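Local coordinates for geranylgeranyl pyrophosphate synthase (Corynebacterium glutamicum, PDB 3LK5), which probably joins isoprenoid diphosphates by magnesium-dependent prenyl transfer, as other members of the FPP/GGPP synthase family do, at residues 178-181 and 182-185. Residues are numbered along the deposited sequence; the frame is centred on the assembly and turned at random.
Sequences DAWR and GMRT
Gly182 N donates to Asp178 O (2.9 Å), an i+4 to i backbone bond of helix 170-199; this glycine brings no side chain to the turn and takes part through its backbone. In the Asp178-Arg181 salt bridge NH1 reaches OD1, while Arg181 NE forms a salt bridge with Asp165 of the second subunit. Selenomethionine Met183 has its N bonded to Ala179 O. Its flexible chain runs extended and then bends at chi3 (66°), which lays CE 4.0 Å from the centroid of the six-membered ring of Trp180, a CH-pi contact beside Leu97 of helix 87-111. Arg184 works on the same indole face. Its CD sits over the five-membered ring, 3.5 Å from the centroid, and the guanidinium continues nearly parallel to the indole, the planes 20° apart. Bends at chi2 and chi3 bring NH1 back to Trp180 O at 3.1 Å, above the carbonyl plane; the same oxygen also takes the weak helical bond from Arg184 N. Thr185 OG1 gives its proton to a water (2.6 Å) that donates to Arg181 O, and is hydrogen-bonded to Trp158 NE1 of the second subunit. Trp180 NE1 and Arg184 NE both turn to Glu160, which, with Asp161 of the second subunit bridged to Arg184 NH1, probably offsets the buried positive charge at the dimer interface.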
ATOM      1  N   ASP A 178     -18.409   1.090  -0.657  1.00 21.12           N
ATOM      2  CA  ASP A 178     -18.652  -0.175   0.070  1.00 23.16           C
ATOM      3  C   ASP A 178     -17.826  -1.320  -0.530  1.00 21.65           C
ATOM      4  O   ASP A 178     -17.150  -2.074   0.196  1.00 21.07           O
ATOM      5  CB  ASP A 178     -20.151  -0.550   0.108  1.00 26.30           C
ATOM      6  CG  ASP A 178     -20.973   0.375   1.015  1.00 39.26           C
ATOM      7  OD1 ASP A 178     -20.389   1.076   1.868  1.00 28.40           O
ATOM      8  OD2 ASP A 178     -22.224   0.403   0.909  1.00 29.80           O
ATOM      9  N   ALA A 179     -17.869  -1.463  -1.853  1.00 21.60           N
ATOM     10  CA  ALA A 179     -17.146  -2.541  -2.485  1.00 22.30           C
ATOM     11  C   ALA A 179     -15.648  -2.350  -2.373  1.00 21.62           C
ATOM     12  O   ALA A 179     -14.915  -3.307  -2.116  1.00 21.30           O
ATOM     13  CB  ALA A 179     -17.539  -2.672  -3.993  1.00 22.56           C
ATOM     14  N   TRP A 180     -15.183  -1.118  -2.594  1.00 20.53           N
ATOM     15  CA  TRP A 180     -13.736  -0.881  -2.609  1.00 21.04           C
ATOM     16  C   TRP A 180     -13.137  -0.926  -1.201  1.00 19.80           C
ATOM     17  O   TRP A 180     -12.030  -1.509  -1.004  1.00 20.55           O
ATOM     18  CB  TRP A 180     -13.477   0.514  -3.216  1.00 21.29           C
ATOM     19  CG  TRP A 180     -12.020   0.861  -3.505  1.00 22.75           C
ATOM     20  CD1 TRP A 180     -11.200   1.640  -2.742  1.00 22.28           C
ATOM     21  CD2 TRP A 180     -11.284   0.537  -4.691  1.00 21.19           C
ATOM     22  NE1 TRP A 180      -9.975   1.803  -3.371  1.00 22.07           N
ATOM     23  CE2 TRP A 180     -10.000   1.117  -4.560  1.00 22.70           C
ATOM     24  CE3 TRP A 180     -11.602  -0.194  -5.861  1.00 23.58           C
ATOM     25  CZ2 TRP A 180      -9.001   1.013  -5.569  1.00 22.13           C
ATOM     26  CZ3 TRP A 180     -10.623  -0.303  -6.884  1.00 21.92           C
ATOM     27  CH2 TRP A 180      -9.333   0.292  -6.718  1.00 23.27           C
ATOM     28  N   ARG A 181     -13.840  -0.331  -0.233  1.00 19.94           N
ATOM     29  CA  ARG A 181     -13.398  -0.430   1.182  1.00 20.54           C
ATOM     30  C   ARG A 181     -13.398  -1.928   1.604  1.00 22.19           C
ATOM     31  O   ARG A 181     -12.401  -2.422   2.152  1.00 22.58           O
ATOM     32  CB  ARG A 181     -14.335   0.374   2.095  1.00 21.80           C
ATOM     33  CG  ARG A 181     -13.937   0.374   3.610  1.00 25.76           C
ATOM     34  CD  ARG A 181     -15.187   0.789   4.501  1.00 24.50           C
ATOM     35  NE  ARG A 181     -15.751   2.026   3.965  1.00 28.64           N
ATOM     36  CZ  ARG A 181     -16.997   2.133   3.513  1.00 26.87           C
ATOM     37  NH1 ARG A 181     -17.863   1.107   3.596  1.00 27.65           N
ATOM     38  NH2 ARG A 181     -17.377   3.273   3.027  1.00 28.95           N
ATOM     39  N   GLY A 182     -14.493  -2.633   1.288  1.00 22.12           N
ATOM     40  CA  GLY A 182     -14.607  -4.082   1.671  1.00 22.03           C
ATOM     41  C   GLY A 182     -13.474  -4.895   1.060  1.00 23.19           C
ATOM     42  O   GLY A 182     -12.738  -5.587   1.770  1.00 25.19           O
HETATM   43  N   MSE A 183     -13.274  -4.771  -0.254  1.00 23.02           N
HETATM   44  CA  MSE A 183     -12.329  -5.586  -0.966  1.00 24.64           C
HETATM   45  C   MSE A 183     -10.916  -5.496  -0.405  1.00 23.60           C
HETATM   46  O   MSE A 183     -10.248  -6.517  -0.231  1.00 23.27           O
HETATM   47  CB  MSE A 183     -12.264  -5.144  -2.436  1.00 28.03           C
HETATM   48  CG  MSE A 183     -11.267  -5.938  -3.215  1.00 29.37           C
HETATM   49 SE   MSE A 183     -11.322  -5.268  -5.086  1.00 41.03          SE
HETATM   50  CE  MSE A 183     -10.645  -3.472  -4.743  1.00 31.55           C
ATOM     51  N   ARG A 184     -10.438  -4.282  -0.145  1.00 22.63           N
ATOM     52  CA  ARG A 184      -9.015  -4.097   0.241  1.00 21.11           C
ATOM     53  C   ARG A 184      -8.781  -4.560   1.677  1.00 22.41           C
ATOM     54  O   ARG A 184      -7.754  -5.162   1.978  1.00 23.68           O
ATOM     55  CB  ARG A 184      -8.562  -2.622   0.004  1.00 20.83           C
ATOM     56  CG  ARG A 184      -8.349  -2.412  -1.525  1.00 21.36           C
ATOM     57  CD  ARG A 184      -8.873  -1.036  -2.015  1.00 21.16           C
ATOM     58  NE  ARG A 184      -8.246   0.101  -1.305  1.00 22.51           N
ATOM     59  CZ  ARG A 184      -8.801   0.796  -0.306  1.00 20.79           C
ATOM     60  NH1 ARG A 184     -10.003   0.475   0.202  1.00 21.77           N
ATOM     61  NH2 ARG A 184      -8.139   1.867   0.178  1.00 22.17           N
ATOM     62  N   THR A 185      -9.733  -4.327   2.563  1.00 21.84           N
ATOM     63  CA  THR A 185      -9.554  -4.836   3.935  1.00 21.57           C
ATOM     64  C   THR A 185      -9.640  -6.374   3.917  1.00 22.38           C
ATOM     65  O   THR A 185      -8.874  -7.066   4.610  1.00 23.58           O
ATOM     66  CB  THR A 185     -10.558  -4.194   4.883  1.00 21.78           C
ATOM     67  OG1 THR A 185     -10.153  -2.822   5.071  1.00 23.66           O
ATOM     68  CG2 THR A 185     -10.545  -4.910   6.276  1.00 24.25           C
TER
HETATM   69  O   HOH W   1     -10.129  -1.238   3.017  1.00 23.29           O